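Local coordinates for CELL division control protein 6 (Pyrobaculum aerophilum, PDB 1FNN) that binds ADP and magnesium as an AAA+ ATPase of the Cdc6/Cdc18 family and probably takes part in regulating DNA replication, at residues S8-S13 with I246-A251; P16-H21 with L202-K207; Q197-L202 with Y215-L220. All coordinates share one frame; numbering follows the deposited sequence.

All three contacts involve the AAA+ lid, and contacts 2 and 3 both use helix 195-209 and share Leu202. Contact 2 lies at the nucleotide: Arg205 holds ADP while Pro16, Leu19 and Pro20 lie against the adenine. Contact 1, about 12 Å from it centre to centre, packs the preceding N-terminal turn on helix 240-256; Val9 O meets Arg205 NH1 at 2.9 Å, a probable hydrogen bond tying this turn to the ADP-binding arginine. Contact 3, about 10 Å from contact 2 between centres, packs helix 195-209 on helix 217-227. A probable hydrogen bond, His21 NE2 to Asp200 OD2 (2.6 Å), joins these two, and Leu247 CD1 lies 3.8 Å from Leu220 CD1 of contact 3.

Contact 1: residues S8-S13 with I246-A251; sequences SVFSPS and ILYRSA
Phe10, at the end of a short 3-10 turn in the N-terminal segment, packs on Leu247 and Tyr248 of helix 240-256, one of the helices of the AAA+ lid. Its CG lies 3.4 Å from Tyr248 CD1. The two ring planes are inclined by only 15°, yet the rings are slid so far apart, with centroids separated by 5.0 Å, that they hardly overlap. What covers the tyrosine ring is instead the Phe10 methylene: CB stands over one face, 3.7 Å from the Tyr248 ring centroid, in a CH-pi contact. A chi1 of 180° sends the Tyr248 ring away from its backbone N and out from the helix alongside the 3-10 turn, and Tyr248 CB comes 3.5 Å from Phe10 CD2. Leu247 approaches differently, its CD2 methyl lying at the edge of the Phe10 ring, 4.0 Å from CE2. The turn is closed on itself by Ser8 O, which accepts from both Ser11 N and Ser11 OG, Ser8 O lying 3.0 Å from Ser11 OG. Beyond the two segments, Phe10 also touches Arg205, and Tyr248 reaches Asp7. With neither a hydrogen bond nor a charge pair between the segments, the join rests on apolar and CH-pi packing of Phe10 on Tyr248 and Leu247.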
loop_
_atom_site.group_PDB
_atom_site.type_symbol
_atom_site.label_atom_id
_atom_site.label_comp_id
_atom_site.label_asym_id
_atom_site.label_seq_id
_atom_site.Cartn_x
_atom_site.Cartn_y
_atom_site.Cartn_z
ATOM N N SER A 8 14.347 -10.772 -3.733
ATOM C CA SER A 8 13.018 -11.254 -4.092
ATOM C C SER A 8 12.016 -10.855 -3.020
ATOM O O SER A 8 10.808 -10.711 -3.257
ATOM C CB SER A 8 13.005 -12.792 -4.279
ATOM O OG SER A 8 13.135 -13.396 -2.988
ATOM N N VAL A 9 12.463 -10.663 -1.796
ATOM C CA VAL A 9 11.663 -10.213 -0.660
ATOM C C VAL A 9 11.071 -8.811 -0.879
ATOM O O VAL A 9 9.967 -8.508 -0.399
ATOM C CB VAL A 9 12.592 -10.225 0.571
ATOM C CG1 VAL A 9 12.037 -9.428 1.740
ATOM C CG2 VAL A 9 12.900 -11.652 0.971
ATOM N N PHE A 10 11.563 -8.061 -1.842
ATOM C CA PHE A 10 11.087 -6.742 -2.217
ATOM C C PHE A 10 10.273 -6.727 -3.484
ATOM O O PHE A 10 9.750 -5.676 -3.885
ATOM C CB PHE A 10 12.327 -5.797 -2.370
ATOM C CG PHE A 10 12.947 -5.730 -0.997
ATOM C CD1 PHE A 10 14.052 -6.507 -0.680
ATOM C CD2 PHE A 10 12.409 -4.887 -0.034
ATOM C CE1 PHE A 10 14.613 -6.448 0.570
ATOM C CE2 PHE A 10 12.979 -4.827 1.228
ATOM C CZ PHE A 10 14.081 -5.608 1.533
ATOM N N SER A 11 10.068 -7.905 -4.125
ATOM C CA SER A 11 9.263 -7.778 -5.352
ATOM C C SER A 11 7.791 -7.855 -5.008
ATOM O O SER A 11 7.366 -8.450 -4.016
ATOM C CB SER A 11 9.591 -8.848 -6.412
ATOM O OG SER A 11 9.320 -10.071 -5.765
ATOM N N PRO A 12 6.974 -7.262 -5.870
ATOM C CA PRO A 12 5.535 -7.220 -5.743
ATOM C C PRO A 12 4.881 -8.567 -5.517
ATOM O O PRO A 12 3.900 -8.650 -4.783
ATOM C CB PRO A 12 5.048 -6.716 -7.116
ATOM C CG PRO A 12 6.182 -5.862 -7.584
ATOM C CD PRO A 12 7.424 -6.598 -7.130
ATOM N N SER A 13 5.443 -9.597 -6.137
ATOM C CA SER A 13 4.871 -10.924 -6.110
ATOM C C SER A 13 5.266 -11.718 -4.886
ATOM O O SER A 13 4.583 -12.708 -4.603
ATOM C CB SER A 13 5.259 -11.669 -7.389
ATOM O OG SER A 13 6.598 -12.123 -7.306
ATOM N N ILE A 246 10.177 2.088 -0.918
ATOM C CA ILE A 246 11.170 3.038 -0.405
ATOM C C ILE A 246 12.270 2.330 0.344
ATOM O O ILE A 246 13.438 2.732 0.217
ATOM C CB ILE A 246 10.476 4.130 0.486
ATOM C CG1 ILE A 246 9.675 5.060 -0.446
ATOM C CG2 ILE A 246 11.556 4.845 1.296
ATOM C CD1 ILE A 246 8.645 5.907 0.361
ATOM N N LEU A 247 11.962 1.339 1.190
ATOM C CA LEU A 247 12.987 0.589 1.893
ATOM C C LEU A 247 14.007 -0.043 0.928
ATOM O O LEU A 247 15.239 0.093 1.066
ATOM C CB LEU A 247 12.378 -0.507 2.778
ATOM C CG LEU A 247 13.302 -1.471 3.507
ATOM C CD1 LEU A 247 14.347 -0.735 4.376
ATOM C CD2 LEU A 247 12.545 -2.416 4.441
ATOM N N TYR A 248 13.464 -0.670 -0.113
ATOM C CA TYR A 248 14.348 -1.381 -1.067
ATOM C C TYR A 248 15.217 -0.408 -1.854
ATOM O O TYR A 248 16.433 -0.564 -2.024
ATOM C CB TYR A 248 13.449 -2.174 -2.030
ATOM C CG TYR A 248 14.195 -2.963 -3.092
ATOM C CD1 TYR A 248 15.189 -3.861 -2.724
ATOM C CD2 TYR A 248 13.901 -2.807 -4.438
ATOM C CE1 TYR A 248 15.888 -4.596 -3.670
ATOM C CE2 TYR A 248 14.595 -3.540 -5.397
ATOM C CZ TYR A 248 15.578 -4.424 -4.997
ATOM O OH TYR A 248 16.268 -5.153 -5.960
ATOM N N ARG A 249 14.636 0.669 -2.392
ATOM C CA ARG A 249 15.387 1.736 -3.028
ATOM C C ARG A 249 16.445 2.365 -2.111
ATOM O O ARG A 249 17.559 2.617 -2.599
ATOM C CB ARG A 249 14.489 2.909 -3.490
ATOM C CG ARG A 249 13.785 2.579 -4.802
ATOM C CD ARG A 249 12.577 3.454 -5.008
ATOM N NE ARG A 249 11.702 3.193 -6.129
ATOM C CZ ARG A 249 11.905 3.553 -7.377
ATOM N NH1 ARG A 249 11.012 3.242 -8.289
ATOM N NH2 ARG A 249 13.001 4.227 -7.721
ATOM N N SER A 250 16.205 2.415 -0.818
ATOM C CA SER A 250 17.144 3.026 0.113
ATOM C C SER A 250 18.283 2.046 0.352
ATOM O O SER A 250 19.414 2.475 0.562
ATOM C CB SER A 250 16.493 3.410 1.448
ATOM O OG SER A 250 15.419 4.351 1.199
ATOM N N ALA A 251 17.947 0.774 0.571
ATOM C CA ALA A 251 19.017 -0.240 0.750
ATOM C C ALA A 251 19.938 -0.241 -0.456
ATOM O O ALA A 251 21.168 -0.282 -0.282
ATOM C CB ALA A 251 18.431 -1.642 0.951
#

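Contact 2: residues P16-H21 with L202-K207; sequences PKRLPH and LLDRAK. With ADP (adenosine-5'-diphosphate), chain D.
Arg18 and Asp204 are joined by a direct salt bridge and by one firm and one weaker water bridge, near the adenine end of the ADP pocket. A single nitrogen, Arg18 NH1, faces the carboxylate, 2.6 Å from Asp204 OD2 and 3.2 Å from Asp204 OD1; the guanidinium and carboxylate planes are 71° apart, so this is not a flat, two-pronged pair. The arginine bends back to reach this salt bridge: chi1 of 46° sets CG between its backbone N and carbonyl carbon, and further bends at chi2 and chi3 bring the tip round to the helix. One water donates to Arg18 O, at 2.7 Å, and to Asp204 OD1; a second donates to Asp204 O and is weakly bonded to Arg18 NH2. With an alanine in place of Asp204, the Arg18 guanidinium would probably lose its charged mate and be freer to swing, and the first water would lack one of its two acceptors.

The next residue of the helix turns to the nucleotide. Arg205 NH2 donates to ADP N3 and to the ribose O2', each at 2.9 Å, while Pro16 CG packs 3.5 Å from that same NH2. At the far end of the base, ADP N6 donates to Pro20 O at 3.0 Å, and Leu19 CD2 comes 3.7 Å from ADP N1. Adenine is thus clasped between the loop that precedes helix 23-38 and the lid helix 195-209, with helix 57-68 touching Pro16 and Leu19 and helix 240-256 backing Arg205.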
loop_
_atom_site.group_PDB
_atom_site.type_symbol
_atom_site.label_atom_id
_atom_site.label_comp_id
_atom_site.label_asym_id
_atom_site.label_seq_id
_atom_site.Cartn_x
_atom_site.Cartn_y
_atom_site.Cartn_z
ATOM N N PRO A 16 4.866 -12.906 1.958
ATOM C CA PRO A 16 5.649 -13.122 3.151
ATOM C C PRO A 16 5.040 -14.245 3.975
ATOM O O PRO A 16 3.863 -14.581 3.810
ATOM C CB PRO A 16 5.648 -11.757 3.839
ATOM C CG PRO A 16 4.418 -11.091 3.322
ATOM C CD PRO A 16 4.081 -11.634 1.959
ATOM N N LYS A 17 5.793 -14.751 4.944
ATOM C CA LYS A 17 5.312 -15.793 5.836
ATOM C C LYS A 17 4.153 -15.300 6.680
ATOM O O LYS A 17 3.309 -16.087 7.108
ATOM C CB LYS A 17 6.440 -16.253 6.778
ATOM C CG LYS A 17 6.043 -17.392 7.708
ATOM C CD LYS A 17 7.301 -18.084 8.234
ATOM C CE LYS A 17 6.993 -19.062 9.361
ATOM N NZ LYS A 17 8.210 -19.352 10.173
ATOM N N ARG A 18 4.308 -14.088 7.232
ATOM C CA ARG A 18 3.201 -13.552 8.012
ATOM C C ARG A 18 2.746 -12.220 7.428
ATOM O O ARG A 18 3.414 -11.527 6.643
ATOM C CB ARG A 18 3.577 -13.533 9.497
ATOM C CG ARG A 18 4.966 -12.973 9.738
ATOM C CD ARG A 18 5.820 -13.956 10.525
ATOM N NE ARG A 18 7.180 -14.008 9.976
ATOM C CZ ARG A 18 8.142 -13.136 10.229
ATOM N NH1 ARG A 18 7.928 -12.111 11.045
ATOM N NH2 ARG A 18 9.326 -13.305 9.661
ATOM N N LEU A 19 1.499 -11.936 7.723
ATOM C CA LEU A 19 0.754 -10.746 7.367
ATOM C C LEU A 19 0.277 -10.081 8.658
ATOM O O LEU A 19 -0.909 -10.030 8.985
ATOM C CB LEU A 19 -0.420 -11.069 6.448
ATOM C CG LEU A 19 -0.162 -11.624 5.043
ATOM C CD1 LEU A 19 -1.465 -11.796 4.261
ATOM C CD2 LEU A 19 0.828 -10.809 4.219
ATOM N N PRO A 20 1.196 -9.344 9.304
ATOM C CA PRO A 20 0.859 -8.671 10.556
ATOM C C PRO A 20 -0.185 -7.647 10.241
ATOM O O PRO A 20 -0.141 -6.970 9.205
ATOM C CB PRO A 20 2.184 -8.091 11.051
ATOM C CG PRO A 20 3.049 -7.992 9.820
ATOM C CD PRO A 20 2.637 -9.239 9.017
ATOM N N HIS A 21 -1.168 -7.488 11.120
ATOM C CA HIS A 21 -2.245 -6.511 11.006
ATOM C C HIS A 21 -3.294 -6.928 9.999
ATOM O O HIS A 21 -4.242 -6.170 9.779
ATOM C CB HIS A 21 -1.699 -5.073 10.793
ATOM C CG HIS A 21 -0.713 -4.777 11.909
ATOM N ND1 HIS A 21 -1.059 -4.607 13.233
ATOM C CD2 HIS A 21 0.639 -4.630 11.832
ATOM C CE1 HIS A 21 0.044 -4.368 13.923
ATOM N NE2 HIS A 21 1.112 -4.374 13.102
ATOM N N LEU A 202 7.622 -3.460 7.458
ATOM C CA LEU A 202 8.995 -3.238 7.025
ATOM C C LEU A 202 10.018 -3.992 7.849
ATOM O O LEU A 202 11.021 -4.464 7.291
ATOM C CB LEU A 202 9.362 -1.743 7.054
ATOM C CG LEU A 202 8.581 -0.817 6.134
ATOM C CD1 LEU A 202 9.109 0.626 6.227
ATOM C CD2 LEU A 202 8.744 -1.243 4.684
ATOM N N LEU A 203 9.821 -4.175 9.152
ATOM C CA LEU A 203 10.827 -4.896 9.919
ATOM C C LEU A 203 10.904 -6.355 9.415
ATOM O O LEU A 203 11.976 -6.983 9.380
ATOM C CB LEU A 203 10.429 -4.814 11.398
ATOM C CG LEU A 203 11.406 -5.482 12.359
ATOM C CD1 LEU A 203 12.818 -4.927 12.185
ATOM C CD2 LEU A 203 10.942 -5.364 13.805
ATOM N N ASP A 204 9.730 -6.940 9.148
ATOM C CA ASP A 204 9.697 -8.296 8.565
ATOM C C ASP A 204 10.492 -8.343 7.281
ATOM O O ASP A 204 11.309 -9.277 7.055
ATOM C CB ASP A 204 8.227 -8.727 8.371
ATOM C CG ASP A 204 7.603 -9.374 9.568
ATOM O OD1 ASP A 204 6.413 -9.756 9.536
ATOM O OD2 ASP A 204 8.272 -9.538 10.614
ATOM N N ARG A 205 10.234 -7.438 6.309
ATOM C CA ARG A 205 10.984 -7.399 5.082
ATOM C C ARG A 205 12.480 -7.216 5.315
ATOM O O ARG A 205 13.326 -7.846 4.612
ATOM C CB ARG A 205 10.506 -6.313 4.088
ATOM C CG ARG A 205 8.997 -6.434 3.759
ATOM C CD ARG A 205 8.776 -7.699 2.863
ATOM N NE ARG A 205 7.309 -7.902 2.780
ATOM C CZ ARG A 205 6.679 -7.953 1.620
ATOM N NH1 ARG A 205 7.317 -7.829 0.468
ATOM N NH2 ARG A 205 5.364 -8.135 1.640
ATOM N N ALA A 206 12.845 -6.307 6.236
ATOM C CA ALA A 206 14.272 -6.094 6.487
ATOM C C ALA A 206 14.909 -7.381 7.022
ATOM O O ALA A 206 16.022 -7.766 6.647
ATOM C CB ALA A 206 14.529 -4.949 7.489
ATOM N N LYS A 207 14.287 -8.018 7.988
ATOM C CA LYS A 207 14.869 -9.236 8.563
ATOM C C LYS A 207 15.044 -10.333 7.511
ATOM O O LYS A 207 16.097 -10.954 7.478
ATOM C CB LYS A 207 13.966 -9.777 9.674
ATOM C CG LYS A 207 14.226 -9.079 11.011
ATOM C CD LYS A 207 13.103 -9.501 11.967
ATOM C CE LYS A 207 13.206 -8.700 13.257
ATOM N NZ LYS A 207 12.142 -9.101 14.216
HETATM P PB ADP D . -3.318 -4.189 -2.523
HETATM O O1B ADP D . -3.963 -5.204 -3.457
HETATM O O2B ADP D . -4.116 -3.864 -1.391
HETATM O O3B ADP D . -3.141 -3.048 -3.414
HETATM P PA ADP D . -0.959 -5.629 -1.867
HETATM O O1A ADP D . -1.609 -6.895 -1.482
HETATM O O2A ADP D . -0.315 -5.733 -3.182
HETATM O O3A ADP D . -1.968 -4.474 -1.827
HETATM O "O5'" ADP D . 0.233 -5.223 -0.818
HETATM C "C5'" ADP D . 1.137 -4.233 -1.278
HETATM C "C4'" ADP D . 2.543 -4.707 -0.857
HETATM O "O4'" ADP D . 2.577 -4.776 0.551
HETATM C "C3'" ADP D . 2.916 -6.102 -1.340
HETATM O "O3'" ADP D . 4.321 -6.142 -1.525
HETATM C "C2'" ADP D . 2.413 -6.914 -0.195
HETATM O "O2'" ADP D . 3.052 -8.189 -0.109
HETATM C "C1'" ADP D . 2.855 -6.051 0.993
HETATM N N9 ADP D . 1.955 -6.287 2.054
HETATM C C8 ADP D . 0.712 -5.728 2.192
HETATM N N7 ADP D . 0.171 -5.885 3.363
HETATM C C5 ADP D . 1.138 -6.604 4.047
HETATM C C6 ADP D . 1.169 -7.119 5.353
HETATM N N6 ADP D . 0.144 -6.968 6.177
HETATM N N1 ADP D . 2.248 -7.807 5.735
HETATM C C2 ADP D . 3.236 -7.977 4.878
HETATM N N3 ADP D . 3.340 -7.550 3.621
HETATM C C4 ADP D . 2.225 -6.856 3.266
HETATM O O HOH W 1 5.539 -9.956 7.159
HETATM O O HOH W 2 11.061 -11.798 8.478
#

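Contact 3: residues Q197-L202 with Y215-L220; sequences QIFDIL and YSEDIL. With ADP (adenosine-5'-diphosphate), chain D.
Phe199 and Leu220 form the close-packed heart of this contact, while Glu217 lies at its solvent side. The Phe199 ring drives its CE1 against Leu220 CB at 3.7 Å, with CD1 nearly as close, and the two side chains cross at about a right angle. With CG anti to the backbone N (chi1 174°), the phenylalanine leans away from its own helix across the start of the next one, where Gln221 touches it too. There its rim also meets the main chain: Glu217 O lies near the ring plane, 3.7 Å from CE1. A turn further along, Leu202 continues the buried apolar seam at wider spacing, its CB lying 4.2 Å from Leu220 CG and its CD1 methyl 4.0 Å from Leu220 O.

These two helices, 195-209 and 217-227, follow one another in the chain and pack together within the AAA+ lid, with helix 240-256 touching both Leu202 and Leu220. The second helix is started by Ser216 at the N-cap position, whose OG accepts from Ile219 N at 3.2 Å, so the first turn that receives Phe199 is held by a side-chain cap. On another side of helix 195-209, Ile201 faces the nucleotide: its CD1 is 3.6 Å from ADP C6, and CG2 lies near N3 and C2 of the same base.

Toward solvent the contact thins. Glu217 is exposed and buries little area here, its extended chain touching the CZ end of the Phe199 ring mainly through the methylene, with CG 3.8 Å from CZ. Its carboxylate plane is turned 65° from the ring, and the nearest approach of Glu217 OE2 to the ring is 4.1 Å, at Phe199 CZ. Asp200 OD1 lies at the edge of the Phe199 ring, in its plane.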
loop_
_atom_site.group_PDB
_atom_site.type_symbol
_atom_site.label_atom_id
_atom_site.label_comp_id
_atom_site.label_asym_id
_atom_site.label_seq_id
_atom_site.Cartn_x
_atom_site.Cartn_y
_atom_site.Cartn_z
ATOM N N GLN A 197 1.977 0.053 12.055
ATOM C CA GLN A 197 1.744 -1.180 11.262
ATOM C C GLN A 197 2.712 -1.227 10.101
ATOM O O GLN A 197 3.252 -2.300 9.755
ATOM C CB GLN A 197 0.284 -1.143 10.785
ATOM C CG GLN A 197 -0.680 -1.281 11.975
ATOM C CD GLN A 197 -2.104 -1.052 11.570
ATOM O OE1 GLN A 197 -2.492 -0.458 10.549
ATOM N NE2 GLN A 197 -2.971 -1.567 12.441
ATOM N N ILE A 198 2.902 -0.070 9.421
ATOM C CA ILE A 198 3.942 -0.005 8.380
ATOM C C ILE A 198 5.294 -0.434 8.894
ATOM O O ILE A 198 6.027 -1.254 8.310
ATOM C CB ILE A 198 4.042 1.389 7.726
ATOM C CG1 ILE A 198 2.774 1.675 6.927
ATOM C CG2 ILE A 198 5.273 1.463 6.834
ATOM C CD1 ILE A 198 2.614 0.801 5.676
ATOM N N PHE A 199 5.709 0.078 10.057
ATOM C CA PHE A 199 6.953 -0.324 10.667
ATOM C C PHE A 199 6.986 -1.881 10.803
ATOM O O PHE A 199 8.067 -2.422 10.549
ATOM C CB PHE A 199 7.121 0.299 12.050
ATOM C CG PHE A 199 8.320 -0.187 12.793
ATOM C CD1 PHE A 199 9.554 0.395 12.605
ATOM C CD2 PHE A 199 8.217 -1.239 13.693
ATOM C CE1 PHE A 199 10.664 -0.038 13.279
ATOM C CE2 PHE A 199 9.333 -1.684 14.376
ATOM C CZ PHE A 199 10.566 -1.091 14.179
ATOM N N ASP A 200 5.926 -2.466 11.333
ATOM C CA ASP A 200 6.020 -3.942 11.563
ATOM C C ASP A 200 6.210 -4.686 10.237
ATOM O O ASP A 200 6.900 -5.689 10.150
ATOM C CB ASP A 200 4.797 -4.437 12.288
ATOM C CG ASP A 200 4.596 -3.889 13.693
ATOM O OD1 ASP A 200 5.583 -3.598 14.387
ATOM O OD2 ASP A 200 3.422 -3.763 14.071
ATOM N N ILE A 201 5.496 -4.284 9.197
ATOM C CA ILE A 201 5.665 -4.852 7.868
ATOM C C ILE A 201 7.103 -4.704 7.392
ATOM O O ILE A 201 7.743 -5.650 6.894
ATOM C CB ILE A 201 4.709 -4.197 6.891
ATOM C CG1 ILE A 201 3.277 -4.553 7.345
ATOM C CG2 ILE A 201 4.977 -4.606 5.433
ATOM C CD1 ILE A 201 2.198 -3.829 6.541
ATOM N N LEU A 202 7.622 -3.460 7.458
ATOM C CA LEU A 202 8.995 -3.238 7.025
ATOM C C LEU A 202 10.018 -3.992 7.849
ATOM O O LEU A 202 11.021 -4.464 7.291
ATOM C CB LEU A 202 9.362 -1.743 7.054
ATOM C CG LEU A 202 8.581 -0.817 6.134
ATOM C CD1 LEU A 202 9.109 0.626 6.227
ATOM C CD2 LEU A 202 8.744 -1.243 4.684
ATOM N N TYR A 215 20.497 -1.956 8.822
ATOM C CA TYR A 215 19.343 -1.080 8.902
ATOM C C TYR A 215 19.089 -0.884 10.376
ATOM O O TYR A 215 19.320 -1.794 11.177
ATOM C CB TYR A 215 18.081 -1.590 8.147
ATOM C CG TYR A 215 17.745 -2.949 8.734
ATOM C CD1 TYR A 215 16.890 -3.045 9.814
ATOM C CD2 TYR A 215 18.324 -4.097 8.178
ATOM C CE1 TYR A 215 16.594 -4.272 10.356
ATOM C CE2 TYR A 215 18.016 -5.336 8.730
ATOM C CZ TYR A 215 17.166 -5.407 9.800
ATOM O OH TYR A 215 16.852 -6.622 10.353
ATOM N N SER A 216 18.598 0.289 10.790
ATOM C CA SER A 216 18.289 0.414 12.225
ATOM C C SER A 216 16.797 0.586 12.387
ATOM O O SER A 216 16.094 0.870 11.423
ATOM C CB SER A 216 18.987 1.662 12.811
ATOM O OG SER A 216 18.500 2.775 12.036
ATOM N N GLU A 217 16.312 0.457 13.600
ATOM C CA GLU A 217 14.892 0.663 13.869
ATOM C C GLU A 217 14.501 2.108 13.486
ATOM O O GLU A 217 13.446 2.357 12.915
ATOM C CB GLU A 217 14.707 0.483 15.365
ATOM C CG GLU A 217 13.331 0.843 15.901
ATOM C CD GLU A 217 13.190 0.417 17.353
ATOM O OE1 GLU A 217 13.504 1.219 18.252
ATOM O OE2 GLU A 217 12.763 -0.731 17.581
ATOM N N ASP A 218 15.405 3.060 13.760
ATOM C CA ASP A 218 15.110 4.463 13.437
ATOM C C ASP A 218 14.908 4.646 11.940
ATOM O O ASP A 218 14.058 5.453 11.564
ATOM C CB ASP A 218 16.216 5.436 13.865
ATOM C CG ASP A 218 16.212 5.692 15.362
ATOM O OD1 ASP A 218 15.255 5.283 16.050
ATOM O OD2 ASP A 218 17.185 6.309 15.852
ATOM N N ILE A 219 15.685 3.943 11.108
ATOM C CA ILE A 219 15.525 4.124 9.656
ATOM C C ILE A 219 14.178 3.619 9.173
ATOM O O ILE A 219 13.549 4.156 8.248
ATOM C CB ILE A 219 16.683 3.483 8.888
ATOM C CG1 ILE A 219 17.904 4.416 8.900
ATOM C CG2 ILE A 219 16.332 3.108 7.442
ATOM C CD1 ILE A 219 17.859 5.545 7.881
ATOM N N LEU A 220 13.737 2.488 9.739
ATOM C CA LEU A 220 12.448 1.902 9.335
ATOM C C LEU A 220 11.338 2.841 9.824
ATOM O O LEU A 220 10.346 3.054 9.133
ATOM C CB LEU A 220 12.357 0.545 10.060
ATOM C CG LEU A 220 12.703 -0.737 9.305
ATOM C CD1 LEU A 220 13.620 -0.537 8.122
ATOM C CD2 LEU A 220 13.187 -1.843 10.243
HETATM P PB ADP D . -3.318 -4.189 -2.523
HETATM O O1B ADP D . -3.963 -5.204 -3.457
HETATM O O2B ADP D . -4.116 -3.864 -1.391
HETATM O O3B ADP D . -3.141 -3.048 -3.414
HETATM P PA ADP D . -0.959 -5.629 -1.867
HETATM O O1A ADP D . -1.609 -6.895 -1.482
HETATM O O2A ADP D . -0.315 -5.733 -3.182
HETATM O O3A ADP D . -1.968 -4.474 -1.827
HETATM O "O5'" ADP D . 0.233 -5.223 -0.818
HETATM C "C5'" ADP D . 1.137 -4.233 -1.278
HETATM C "C4'" ADP D . 2.543 -4.707 -0.857
HETATM O "O4'" ADP D . 2.577 -4.776 0.551
HETATM C "C3'" ADP D . 2.916 -6.102 -1.340
HETATM O "O3'" ADP D . 4.321 -6.142 -1.525
HETATM C "C2'" ADP D . 2.413 -6.914 -0.195
HETATM O "O2'" ADP D . 3.052 -8.189 -0.109
HETATM C "C1'" ADP D . 2.855 -6.051 0.993
HETATM N N9 ADP D . 1.955 -6.287 2.054
HETATM C C8 ADP D . 0.712 -5.728 2.192
HETATM N N7 ADP D . 0.171 -5.885 3.363
HETATM C C5 ADP D . 1.138 -6.604 4.047
HETATM C C6 ADP D . 1.169 -7.119 5.353
HETATM N N6 ADP D . 0.144 -6.968 6.177
HETATM N N1 ADP D . 2.248 -7.807 5.735
HETATM C C2 ADP D . 3.236 -7.977 4.878
HETATM N N3 ADP D . 3.340 -7.550 3.621
HETATM C C4 ADP D . 2.225 -6.856 3.266
#